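Local coordinates for protein lipase aflb (Neosartorya fumigata, PDB 6IDY) that probably hydrolyses the ester bonds of lipids, as expected of a fungal lipase built on an alpha/beta-hydrolase core, at residues 21-26 and 35-40; 274-279 and 420-425; 64-69 and 403-408; 71-76 and 89-94. All coordinates share one frame; numbering follows the deposited sequence.

Overall arrangement
All four contacts lie in helices and loops packed outside the central sheet of an alpha/beta-hydrolase fold, and none of them contributes a ligand to the calcium site of Asp255, Ala377, His380 and Gly382. Interactions 1 and 2 are neighbours, their centres about 12 Å apart: Leu423 of helix 414-424, which packs on Leu276, also touches Ala23 and Ala37. Interactions 3 and 4 likewise have centres about 12 Å apart and share helix 63-73, with Lys69 NZ probably hydrogen-bonded to Val91 O. The two groups meet where Ile40 CG2 packs on Leu89 CD1 at 3.7 Å, joining interaction 1 to interaction 4. Interactions 2 and 3 stay about 14 Å apart at their nearest atoms.

Interaction 1 of 4, residues 21-26 and 35-40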
loop_
_atom_site.group_PDB
_atom_site.type_symbol
_atom_site.label_atom_id
_atom_site.label_comp_id
_atom_site.label_asym_id
_atom_site.label_seq_id
_atom_site.Cartn_x
_atom_site.Cartn_y
_atom_site.Cartn_z
ATOM N N SER A 21 -11.908 0.055 21.156
ATOM C CA SER A 21 -12.685 0.323 22.381
ATOM C C SER A 21 -11.982 1.393 23.220
ATOM O O SER A 21 -12.649 2.273 23.765
ATOM C CB SER A 21 -12.872 -0.948 23.207
ATOM O OG SER A 21 -13.551 -1.931 22.445
ATOM N N SER A 22 -10.635 1.327 23.290
ATOM C CA SER A 22 -9.797 2.298 23.997
ATOM C C SER A 22 -9.911 3.661 23.314
ATOM O O SER A 22 -10.056 4.668 24.006
ATOM C CB SER A 22 -8.339 1.846 24.008
ATOM O OG SER A 22 -8.202 0.604 24.676
ATOM N N ALA A 23 -9.871 3.684 21.958
ATOM C CA ALA A 23 -9.988 4.898 21.142
ATOM C C ALA A 23 -11.353 5.573 21.319
ATOM O O ALA A 23 -11.423 6.803 21.367
ATOM C CB ALA A 23 -9.740 4.574 19.678
ATOM N N ALA A 24 -12.425 4.765 21.461
ATOM C CA ALA A 24 -13.795 5.239 21.696
ATOM C C ALA A 24 -13.888 5.960 23.044
ATOM O O ALA A 24 -14.696 6.880 23.198
ATOM C CB ALA A 24 -14.763 4.066 21.675
ATOM N N ASN A 25 -13.044 5.546 24.010
ATOM C CA ASN A 25 -12.982 6.116 25.360
ATOM C C ASN A 25 -11.776 7.052 25.526
ATOM O O ASN A 25 -11.419 7.428 26.647
ATOM C CB ASN A 25 -12.968 4.996 26.401
ATOM C CG ASN A 25 -14.230 4.177 26.410
ATOM O OD1 ASN A 25 -15.347 4.708 26.461
ATOM N ND2 ASN A 25 -14.078 2.863 26.356
ATOM N N ASP A 26 -11.169 7.444 24.397
ATOM C CA ASP A 26 -10.014 8.327 24.375
ATOM C C ASP A 26 -10.460 9.756 24.084
ATOM O O ASP A 26 -10.888 10.075 22.969
ATOM C CB ASP A 26 -8.964 7.821 23.364
ATOM C CG ASP A 26 -7.609 8.493 23.422
ATOM O OD1 ASP A 26 -7.457 9.470 24.195
ATOM O OD2 ASP A 26 -6.699 8.053 22.682
ATOM N N SER A 35 -17.022 7.745 17.880
ATOM C CA SER A 35 -18.295 7.093 17.542
ATOM C C SER A 35 -18.082 5.959 16.552
ATOM O O SER A 35 -18.630 4.876 16.752
ATOM C CB SER A 35 -19.290 8.104 16.975
ATOM O OG SER A 35 -19.567 9.124 17.920
ATOM N N ILE A 36 -17.252 6.199 15.506
ATOM C CA ILE A 36 -16.920 5.209 14.479
ATOM C C ILE A 36 -16.163 4.038 15.112
ATOM O O ILE A 36 -16.498 2.887 14.835
ATOM C CB ILE A 36 -16.197 5.849 13.252
ATOM C CG1 ILE A 36 -17.133 6.845 12.530
ATOM C CG2 ILE A 36 -15.687 4.786 12.266
ATOM C CD1 ILE A 36 -16.445 7.832 11.564
ATOM N N ALA A 37 -15.187 4.332 16.001
ATOM C CA ALA A 37 -14.405 3.319 16.719
ATOM C C ALA A 37 -15.318 2.464 17.605
ATOM O O ALA A 37 -15.201 1.239 17.579
ATOM C CB ALA A 37 -13.326 3.984 17.560
ATOM N N SER A 38 -16.251 3.109 18.350
ATOM C CA SER A 38 -17.216 2.433 19.223
ATOM C C SER A 38 -18.128 1.519 18.400
ATOM O O SER A 38 -18.248 0.334 18.728
ATOM C CB SER A 38 -18.045 3.451 20.003
ATOM O OG SER A 38 -18.916 2.808 20.918
ATOM N N LEU A 39 -18.720 2.062 17.299
ATOM C CA LEU A 39 -19.603 1.341 16.378
ATOM C C LEU A 39 -18.911 0.108 15.800
ATOM O O LEU A 39 -19.512 -0.965 15.776
ATOM C CB LEU A 39 -20.090 2.268 15.248
ATOM C CG LEU A 39 -21.132 1.689 14.288
ATOM C CD1 LEU A 39 -22.350 2.587 14.203
ATOM C CD2 LEU A 39 -20.536 1.461 12.898
ATOM N N ILE A 40 -17.645 0.258 15.371
ATOM C CA ILE A 40 -16.852 -0.825 14.788
ATOM C C ILE A 40 -16.520 -1.885 15.840
ATOM O O ILE A 40 -16.735 -3.065 15.571
ATOM C CB ILE A 40 -15.607 -0.288 14.014
ATOM C CG1 ILE A 40 -16.056 0.449 12.734
ATOM C CG2 ILE A 40 -14.615 -1.406 13.668
ATOM C CD1 ILE A 40 -14.985 1.194 12.017
#
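Ala24 and Ser38 bring the helices 16-24 and 31-47 together in a close-packed helical hairpin, with their CA atoms only 5.1 Å apart. Apolar contact does all the work across this interface. The methyl of Ala24 presses on the methylene of Ser38, CB to CB 3.7 Å, and also lies 3.8 Å from the backbone N of Ser38, so it rests on the helix surface itself. Beside it the methyl of Ala37 points back at the first helix. Ala37 CB comes within 4.1 Å of Ala24 N and within 4.2 Å of Ala23 CB, so that one methyl touches both residues of the first helix.

The serine hydroxyl takes no part in the contact. Ser38 OG is anti to the backbone N (chi1 -176°), which turns the hydroxyl away from the Ala24 methyl and leaves CB as the touching atom. No hydrogen bond links the two segments. Polar links lie around them instead: Ala24 O accepts from Arg34 NE, and Asp26 forms a salt bridge to Lys426. Within the first segment, Asp26 N bonds to Ala23 O at 3.1 Å as the chain leaves the helix.

Leu423 of helix 414-424 packs against both Ala23 and Ala37, closing one flank of the seam with a third helix. With side chains no longer than a methyl or a hydroxymethyl where they meet, the two helices can approach nearly backbone to backbone, and their association across these residues rests on shape and burial of carbon rather than on any directional bond.

Interaction 2 of 4, residues 274-279 and 420-425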
loop_
_atom_site.group_PDB
_atom_site.type_symbol
_atom_site.label_atom_id
_atom_site.label_comp_id
_atom_site.label_asym_id
_atom_site.label_seq_id
_atom_site.Cartn_x
_atom_site.Cartn_y
_atom_site.Cartn_z
ATOM N N PRO A 274 -4.984 14.211 5.482
ATOM C CA PRO A 274 -5.525 13.061 4.730
ATOM C C PRO A 274 -5.838 11.894 5.684
ATOM O O PRO A 274 -5.281 11.837 6.791
ATOM C CB PRO A 274 -4.357 12.675 3.823
ATOM C CG PRO A 274 -3.574 13.942 3.659
ATOM C CD PRO A 274 -3.634 14.570 5.005
ATOM N N TRP A 275 -6.733 10.976 5.262
ATOM C CA TRP A 275 -7.201 9.817 6.040
ATOM C C TRP A 275 -8.086 10.232 7.220
ATOM O O TRP A 275 -9.305 10.208 7.095
ATOM C CB TRP A 275 -6.042 8.905 6.520
ATOM C CG TRP A 275 -5.268 8.250 5.418
ATOM C CD1 TRP A 275 -4.331 8.829 4.611
ATOM C CD2 TRP A 275 -5.331 6.870 5.038
ATOM N NE1 TRP A 275 -3.816 7.896 3.743
ATOM C CE2 TRP A 275 -4.404 6.680 3.991
ATOM C CE3 TRP A 275 -6.079 5.770 5.487
ATOM C CZ2 TRP A 275 -4.245 5.447 3.349
ATOM C CZ3 TRP A 275 -5.894 4.540 4.873
ATOM C CH2 TRP A 275 -4.972 4.382 3.830
ATOM N N LEU A 276 -7.470 10.617 8.359
ATOM C CA LEU A 276 -8.147 10.958 9.613
ATOM C C LEU A 276 -9.029 12.210 9.542
ATOM O O LEU A 276 -10.022 12.281 10.265
ATOM C CB LEU A 276 -7.123 11.066 10.766
ATOM C CG LEU A 276 -7.679 11.156 12.205
ATOM C CD1 LEU A 276 -8.548 9.946 12.554
ATOM C CD2 LEU A 276 -6.563 11.318 13.212
ATOM N N ALA A 277 -8.691 13.183 8.675
ATOM C CA ALA A 277 -9.463 14.426 8.510
ATOM C C ALA A 277 -9.604 15.195 9.839
ATOM O O ALA A 277 -10.663 15.730 10.162
ATOM C CB ALA A 277 -10.826 14.149 7.867
ATOM N N ALA A 278 -8.501 15.264 10.590
ATOM C CA ALA A 278 -8.441 15.937 11.885
ATOM C C ALA A 278 -7.276 16.943 11.931
ATOM O O ALA A 278 -6.530 17.077 10.955
ATOM C CB ALA A 278 -8.286 14.893 12.987
ATOM N N LEU A 279 -7.139 17.661 13.051
ATOM C CA LEU A 279 -6.044 18.612 13.267
ATOM C C LEU A 279 -4.802 17.895 13.827
ATOM O O LEU A 279 -3.689 18.271 13.488
ATOM C CB LEU A 279 -6.473 19.756 14.206
ATOM C CG LEU A 279 -7.548 20.730 13.672
ATOM C CD1 LEU A 279 -8.054 21.621 14.776
ATOM C CD2 LEU A 279 -7.013 21.575 12.516
ATOM N N ALA A 420 -7.771 1.600 13.420
ATOM C CA ALA A 420 -7.223 1.235 14.724
ATOM C C ALA A 420 -5.797 1.771 14.884
ATOM O O ALA A 420 -5.509 2.401 15.895
ATOM C CB ALA A 420 -7.239 -0.276 14.890
ATOM N N GLU A 421 -4.925 1.575 13.865
ATOM C CA GLU A 421 -3.542 2.065 13.890
ATOM C C GLU A 421 -3.471 3.603 13.970
ATOM O O GLU A 421 -2.685 4.134 14.761
ATOM C CB GLU A 421 -2.745 1.543 12.681
ATOM C CG GLU A 421 -2.333 0.078 12.783
ATOM C CD GLU A 421 -1.298 -0.256 13.840
ATOM O OE1 GLU A 421 -0.411 0.586 14.102
ATOM O OE2 GLU A 421 -1.378 -1.362 14.414
ATOM N N VAL A 422 -4.291 4.310 13.173
ATOM C CA VAL A 422 -4.328 5.784 13.172
ATOM C C VAL A 422 -4.744 6.309 14.556
ATOM O O VAL A 422 -4.056 7.167 15.126
ATOM C CB VAL A 422 -5.207 6.369 12.020
ATOM C CG1 VAL A 422 -5.458 7.861 12.211
ATOM C CG2 VAL A 422 -4.556 6.133 10.664
ATOM N N LEU A 423 -5.832 5.747 15.110
ATOM C CA LEU A 423 -6.367 6.169 16.403
ATOM C C LEU A 423 -5.436 5.866 17.570
ATOM O O LEU A 423 -5.310 6.704 18.462
ATOM C CB LEU A 423 -7.781 5.611 16.637
ATOM C CG LEU A 423 -8.864 6.009 15.598
ATOM C CD1 LEU A 423 -10.243 5.543 16.036
ATOM C CD2 LEU A 423 -8.896 7.512 15.343
ATOM N N ALA A 424 -4.730 4.724 17.538
ATOM C CA ALA A 424 -3.790 4.345 18.604
ATOM C C ALA A 424 -2.439 5.063 18.504
ATOM O O ALA A 424 -1.675 5.035 19.468
ATOM C CB ALA A 424 -3.573 2.838 18.602
ATOM N N TYR A 425 -2.126 5.684 17.348
ATOM C CA TYR A 425 -0.845 6.367 17.161
ATOM C C TYR A 425 -0.693 7.533 18.117
ATOM O O TYR A 425 -1.533 8.431 18.145
ATOM C CB TYR A 425 -0.642 6.824 15.709
ATOM C CG TYR A 425 0.754 7.346 15.439
ATOM C CD1 TYR A 425 1.091 8.673 15.706
ATOM C CD2 TYR A 425 1.742 6.516 14.912
ATOM C CE1 TYR A 425 2.376 9.156 15.463
ATOM C CE2 TYR A 425 3.022 6.996 14.644
ATOM C CZ TYR A 425 3.335 8.316 14.923
ATOM O OH TYR A 425 4.598 8.797 14.670
#
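Leu276 packs on Val422 and Leu423, joining the loop that follows strand 253-259 of the alpha/beta-hydrolase sheet to helix 414-424 near the end of the chain. Leu276 CD1 serves both partners: it sits 3.7 Å from Val422 CG1 and equally far, 3.7 Å, from Leu423 CD2. Val422 CG1 is the broader partner, because Leu276 CD2 also reaches it, at 3.8 Å, and the two side chains run past each other in opposite directions. Leu423 lies across Leu276 at a slant, its terminal methyl coming nearer than its CB would suggest.

A step further out, Leu285 of helix 283-287 touches both Leu276 and Val422, while Ala33 of helix 31-47 touches Leu423. All three touching side chains are buried. The loop is held by the disulfide Cys273-Cys281, which brackets it on both sides. Inside it, Trp275 takes a positive phi of 70° at the middle of a gamma turn, whose closing bond, Leu276 N to Pro274 O, is weak at 3.0 Å. On the helix side, Tyr425 is the first residue to leave helical geometry, and its N bonds back to Val422 O at 3.3 Å.

Interaction 3 of 4, residues 64-69 and 403-408; sequences QEAFDK and LGLDDL
Phe67 and Leu408 make the tight part of this contact. Leu408 CD1 lies over one face of the phenyl ring as a CH-pi contact, 4.0 Å from the Phe67 centroid and 29° off the ring normal. It leans toward the rim, so the nearest ring atom is Phe67 CE2, at 3.5 Å. Leu408 gets there with CG anti to the backbone N (chi1 -165°) and an extended chain, and its other methyl, CD2, rests on Ala66 CB at 4.0 Å. Tyr359 meets the same ring from elsewhere in the chain.

Ala66 CB is also touched by Leu405 CD1, at 3.8 Å; Leu405 and Leu408 are one helical turn apart, and the alanine methyl reaches both. The contact thus joins helix 63-73, early in the chain, to the first turn of helix 405-412. That turn begins with half a capping box: Gly404 is the N-cap, and its N donates to Asp407 OD2 (2.8 Å, angle 166°) on the lone pair facing away from OD1.

The looser side is around Leu405, which is partly exposed and meets the other segment through one methyl alone. Near it the helix turns to charge, Asp406 pairing with Arg55 and Asp407 OD1 with Lys183.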
loop_
_atom_site.group_PDB
_atom_site.type_symbol
_atom_site.label_atom_id
_atom_site.label_comp_id
_atom_site.label_asym_id
_atom_site.label_seq_id
_atom_site.Cartn_x
_atom_site.Cartn_y
_atom_site.Cartn_z
ATOM N N GLN A 64 -20.375 -10.660 -6.928
ATOM C CA GLN A 64 -21.313 -9.620 -7.358
ATOM C C GLN A 64 -22.034 -8.991 -6.161
ATOM O O GLN A 64 -22.206 -7.774 -6.142
ATOM C CB GLN A 64 -22.311 -10.157 -8.404
ATOM C CG GLN A 64 -23.249 -9.106 -9.022
ATOM C CD GLN A 64 -22.528 -7.965 -9.704
ATOM O OE1 GLN A 64 -22.416 -6.857 -9.166
ATOM N NE2 GLN A 64 -22.021 -8.209 -10.904
ATOM N N GLU A 65 -22.408 -9.803 -5.150
ATOM C CA GLU A 65 -23.050 -9.305 -3.930
ATOM C C GLU A 65 -22.115 -8.380 -3.151
ATOM O O GLU A 65 -22.572 -7.374 -2.614
ATOM C CB GLU A 65 -23.530 -10.452 -3.037
ATOM C CG GLU A 65 -24.825 -11.079 -3.521
ATOM C CD GLU A 65 -25.698 -11.689 -2.443
ATOM O OE1 GLU A 65 -25.163 -12.080 -1.381
ATOM O OE2 GLU A 65 -26.925 -11.781 -2.667
ATOM N N ALA A 66 -20.809 -8.706 -3.115
ATOM C CA ALA A 66 -19.787 -7.903 -2.450
ATOM C C ALA A 66 -19.670 -6.539 -3.127
ATOM O O ALA A 66 -19.641 -5.524 -2.427
ATOM C CB ALA A 66 -18.448 -8.620 -2.482
ATOM N N PHE A 67 -19.645 -6.515 -4.487
ATOM C CA PHE A 67 -19.581 -5.281 -5.270
ATOM C C PHE A 67 -20.850 -4.459 -5.137
ATOM O O PHE A 67 -20.762 -3.230 -5.103
ATOM C CB PHE A 67 -19.246 -5.552 -6.745
ATOM C CG PHE A 67 -17.775 -5.746 -7.015
ATOM C CD1 PHE A 67 -16.878 -4.692 -6.868
ATOM C CD2 PHE A 67 -17.288 -6.974 -7.439
ATOM C CE1 PHE A 67 -15.516 -4.871 -7.123
ATOM C CE2 PHE A 67 -15.927 -7.149 -7.709
ATOM C CZ PHE A 67 -15.050 -6.099 -7.544
ATOM N N ASP A 68 -22.026 -5.130 -5.021
ATOM C CA ASP A 68 -23.319 -4.468 -4.818
ATOM C C ASP A 68 -23.297 -3.699 -3.489
ATOM O O ASP A 68 -23.782 -2.571 -3.431
ATOM C CB ASP A 68 -24.484 -5.479 -4.852
ATOM C CG ASP A 68 -24.828 -6.052 -6.220
ATOM O OD1 ASP A 68 -24.318 -5.533 -7.232
ATOM O OD2 ASP A 68 -25.607 -7.017 -6.276
ATOM N N LYS A 69 -22.684 -4.290 -2.444
ATOM C CA LYS A 69 -22.524 -3.651 -1.136
ATOM C C LYS A 69 -21.596 -2.438 -1.246
ATOM O O LYS A 69 -21.902 -1.400 -0.668
ATOM C CB LYS A 69 -21.970 -4.635 -0.103
ATOM C CG LYS A 69 -22.958 -5.705 0.309
ATOM C CD LYS A 69 -22.318 -6.686 1.266
ATOM C CE LYS A 69 -23.252 -7.811 1.623
ATOM N NZ LYS A 69 -24.376 -7.330 2.465
ATOM N N LEU A 403 -7.604 -14.658 -7.418
ATOM C CA LEU A 403 -8.297 -14.236 -6.199
ATOM C C LEU A 403 -9.783 -14.598 -6.207
ATOM O O LEU A 403 -10.380 -14.776 -7.271
ATOM C CB LEU A 403 -8.105 -12.722 -5.934
ATOM C CG LEU A 403 -6.662 -12.179 -5.787
ATOM C CD1 LEU A 403 -6.680 -10.687 -5.557
ATOM C CD2 LEU A 403 -5.911 -12.852 -4.645
ATOM N N GLY A 404 -10.358 -14.696 -5.015
ATOM C CA GLY A 404 -11.771 -15.002 -4.827
ATOM C C GLY A 404 -12.470 -14.003 -3.930
ATOM O O GLY A 404 -11.897 -12.965 -3.581
ATOM N N LEU A 405 -13.712 -14.327 -3.543
ATOM C CA LEU A 405 -14.557 -13.519 -2.664
ATOM C C LEU A 405 -13.862 -13.091 -1.356
ATOM O O LEU A 405 -13.864 -11.899 -1.052
ATOM C CB LEU A 405 -15.885 -14.255 -2.382
ATOM C CG LEU A 405 -16.873 -13.600 -1.402
ATOM C CD1 LEU A 405 -17.375 -12.249 -1.911
ATOM C CD2 LEU A 405 -18.037 -14.532 -1.098
ATOM N N ASP A 406 -13.271 -14.045 -0.602
ATOM C CA ASP A 406 -12.578 -13.789 0.674
ATOM C C ASP A 406 -11.421 -12.808 0.540
ATOM O O ASP A 406 -11.149 -12.046 1.469
ATOM C CB ASP A 406 -12.114 -15.103 1.326
ATOM C CG ASP A 406 -13.238 -15.993 1.850
ATOM O OD1 ASP A 406 -14.421 -15.592 1.741
ATOM O OD2 ASP A 406 -12.933 -17.089 2.370
ATOM N N ASP A 407 -10.763 -12.813 -0.629
ATOM C CA ASP A 407 -9.667 -11.901 -0.967
ATOM C C ASP A 407 -10.202 -10.473 -1.134
ATOM O O ASP A 407 -9.611 -9.548 -0.586
ATOM C CB ASP A 407 -8.942 -12.385 -2.227
ATOM C CG ASP A 407 -8.280 -13.739 -2.050
ATOM O OD1 ASP A 407 -7.483 -13.890 -1.103
ATOM O OD2 ASP A 407 -8.547 -14.641 -2.870
ATOM N N LEU A 408 -11.355 -10.310 -1.829
ATOM C CA LEU A 408 -12.046 -9.031 -2.016
ATOM C C LEU A 408 -12.465 -8.496 -0.629
ATOM O O LEU A 408 -12.151 -7.351 -0.296
ATOM C CB LEU A 408 -13.303 -9.236 -2.908
ATOM C CG LEU A 408 -13.998 -8.002 -3.540
ATOM C CD1 LEU A 408 -15.000 -8.438 -4.561
ATOM C CD2 LEU A 408 -14.738 -7.150 -2.512
#

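Interaction 4 of 4, residues 71-76 and 89-94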
loop_
_atom_site.group_PDB
_atom_site.type_symbol
_atom_site.label_atom_id
_atom_site.label_comp_id
_atom_site.label_asym_id
_atom_site.label_seq_id
_atom_site.Cartn_x
_atom_site.Cartn_y
_atom_site.Cartn_z
ATOM N N GLN A 71 -20.970 -0.634 -4.023
ATOM C CA GLN A 71 -21.726 0.338 -4.826
ATOM C C GLN A 71 -22.829 1.045 -4.018
ATOM O O GLN A 71 -23.147 2.202 -4.298
ATOM C CB GLN A 71 -22.263 -0.307 -6.113
ATOM C CG GLN A 71 -21.112 -0.627 -7.076
ATOM C CD GLN A 71 -21.544 -0.939 -8.479
ATOM O OE1 GLN A 71 -21.575 -0.060 -9.347
ATOM N NE2 GLN A 71 -21.861 -2.201 -8.737
ATOM N N SER A 72 -23.352 0.371 -2.973
ATOM C CA SER A 72 -24.339 0.921 -2.046
ATOM C C SER A 72 -23.679 2.023 -1.192
ATOM O O SER A 72 -24.322 3.029 -0.885
ATOM C CB SER A 72 -24.893 -0.182 -1.147
ATOM O OG SER A 72 -25.773 0.346 -0.168
ATOM N N ILE A 73 -22.392 1.832 -0.822
ATOM C CA ILE A 73 -21.608 2.803 -0.047
ATOM C C ILE A 73 -21.350 4.044 -0.925
ATOM O O ILE A 73 -21.386 5.168 -0.425
ATOM C CB ILE A 73 -20.278 2.177 0.495
ATOM C CG1 ILE A 73 -20.556 0.977 1.434
ATOM C CG2 ILE A 73 -19.385 3.229 1.182
ATOM C CD1 ILE A 73 -19.318 0.090 1.761
ATOM N N PHE A 74 -21.127 3.821 -2.231
ATOM C CA PHE A 74 -20.832 4.856 -3.229
ATOM C C PHE A 74 -22.078 5.521 -3.831
ATOM O O PHE A 74 -21.932 6.380 -4.706
ATOM C CB PHE A 74 -19.946 4.268 -4.342
ATOM C CG PHE A 74 -18.465 4.230 -4.032
ATOM C CD1 PHE A 74 -17.953 3.331 -3.098
ATOM C CD2 PHE A 74 -17.578 5.062 -4.701
ATOM C CE1 PHE A 74 -16.584 3.299 -2.810
ATOM C CE2 PHE A 74 -16.203 5.012 -4.428
ATOM C CZ PHE A 74 -15.719 4.136 -3.480
ATOM N N ALA A 75 -23.294 5.152 -3.350
ATOM C CA ALA A 75 -24.577 5.674 -3.852
ATOM C C ALA A 75 -24.723 7.198 -3.767
ATOM O O ALA A 75 -25.335 7.790 -4.652
ATOM C CB ALA A 75 -25.744 4.991 -3.148
ATOM N N ASP A 76 -24.172 7.823 -2.712
ATOM C CA ASP A 76 -24.221 9.275 -2.504
ATOM C C ASP A 76 -22.916 9.945 -2.926
ATOM O O ASP A 76 -22.710 11.132 -2.664
ATOM C CB ASP A 76 -24.570 9.607 -1.041
ATOM C CG ASP A 76 -25.949 9.145 -0.618
ATOM O OD1 ASP A 76 -26.939 9.532 -1.286
ATOM O OD2 ASP A 76 -26.043 8.402 0.381
ATOM N N LEU A 89 -18.826 -2.025 7.630
ATOM C CA LEU A 89 -19.517 -2.883 8.589
ATOM C C LEU A 89 -21.032 -2.729 8.546
ATOM O O LEU A 89 -21.734 -3.724 8.719
ATOM C CB LEU A 89 -18.976 -2.709 10.013
ATOM C CG LEU A 89 -17.613 -3.351 10.324
ATOM C CD1 LEU A 89 -17.277 -3.195 11.778
ATOM C CD2 LEU A 89 -17.588 -4.848 9.974
ATOM N N THR A 90 -21.540 -1.500 8.295
ATOM C CA THR A 90 -22.983 -1.195 8.217
ATOM C C THR A 90 -23.675 -2.051 7.142
ATOM O O THR A 90 -24.762 -2.578 7.382
ATOM C CB THR A 90 -23.209 0.319 8.018
ATOM O OG1 THR A 90 -22.482 1.035 9.017
ATOM C CG2 THR A 90 -24.688 0.717 8.086
ATOM N N VAL A 91 -23.020 -2.216 5.979
ATOM C CA VAL A 91 -23.531 -3.022 4.861
ATOM C C VAL A 91 -23.256 -4.526 5.060
ATOM O O VAL A 91 -23.694 -5.335 4.244
ATOM C CB VAL A 91 -23.049 -2.518 3.468
ATOM C CG1 VAL A 91 -23.433 -1.058 3.235
ATOM C CG2 VAL A 91 -21.550 -2.738 3.266
ATOM N N GLY A 92 -22.517 -4.868 6.115
ATOM C CA GLY A 92 -22.161 -6.241 6.457
ATOM C C GLY A 92 -21.253 -6.916 5.448
ATOM O O GLY A 92 -21.418 -8.102 5.162
ATOM N N LEU A 93 -20.286 -6.167 4.903
ATOM C CA LEU A 93 -19.347 -6.685 3.908
ATOM C C LEU A 93 -18.338 -7.687 4.495
ATOM O O LEU A 93 -17.936 -8.623 3.799
ATOM C CB LEU A 93 -18.618 -5.516 3.204
ATOM C CG LEU A 93 -17.803 -5.839 1.941
ATOM C CD1 LEU A 93 -18.690 -6.231 0.790
ATOM C CD2 LEU A 93 -16.994 -4.654 1.509
ATOM N N ILE A 94 -17.939 -7.502 5.764
ATOM C CA ILE A 94 -16.929 -8.361 6.372
ATOM C C ILE A 94 -17.560 -9.482 7.198
ATOM O O ILE A 94 -18.198 -9.209 8.218
ATOM C CB ILE A 94 -15.837 -7.580 7.161
ATOM C CG1 ILE A 94 -15.474 -6.208 6.515
ATOM C CG2 ILE A 94 -14.582 -8.449 7.382
ATOM C CD1 ILE A 94 -14.976 -6.186 4.974
#
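Ile73 CG1 is anti to its carbonyl carbon (chi1 -61°) and the chain continues extended to CD1, which sends the methyl across to Val91. On Val91, chi1 of -57° sets CG2 between the backbone N and the carbonyl carbon, and this is the branch that receives it: Ile73 CD1 to Val91 CG2 is 3.9 Å. The other branch, Val91 CG1, lies 4.0 Å from Ile73 CG1, and the two side chains cross at about a right angle. Ser72 adds a looser touch at the exposed edge, its OG 4.4 Å from Val91 CG1.

Val91 lies just before Gly92, at the C-terminal side of helix 81-90. Gly92 has a positive phi of 66° and closes a Schellman motif, its N bonded to Leu89 O at 3.0 Å. Lys69 NZ, one turn back along helix 63-73, is hydrogen-bonded to Val91 O, while Met84 and Glu87 of helix 81-90 pack beside Ile73. The last turn of one helix is thus fitted to the C-terminal end of the next.

Between the two segments there is no hydrogen bond, so apolar contact between branched side chains joins them, and nearby Lys69 adds a polar tie to the carbonyl of Val91.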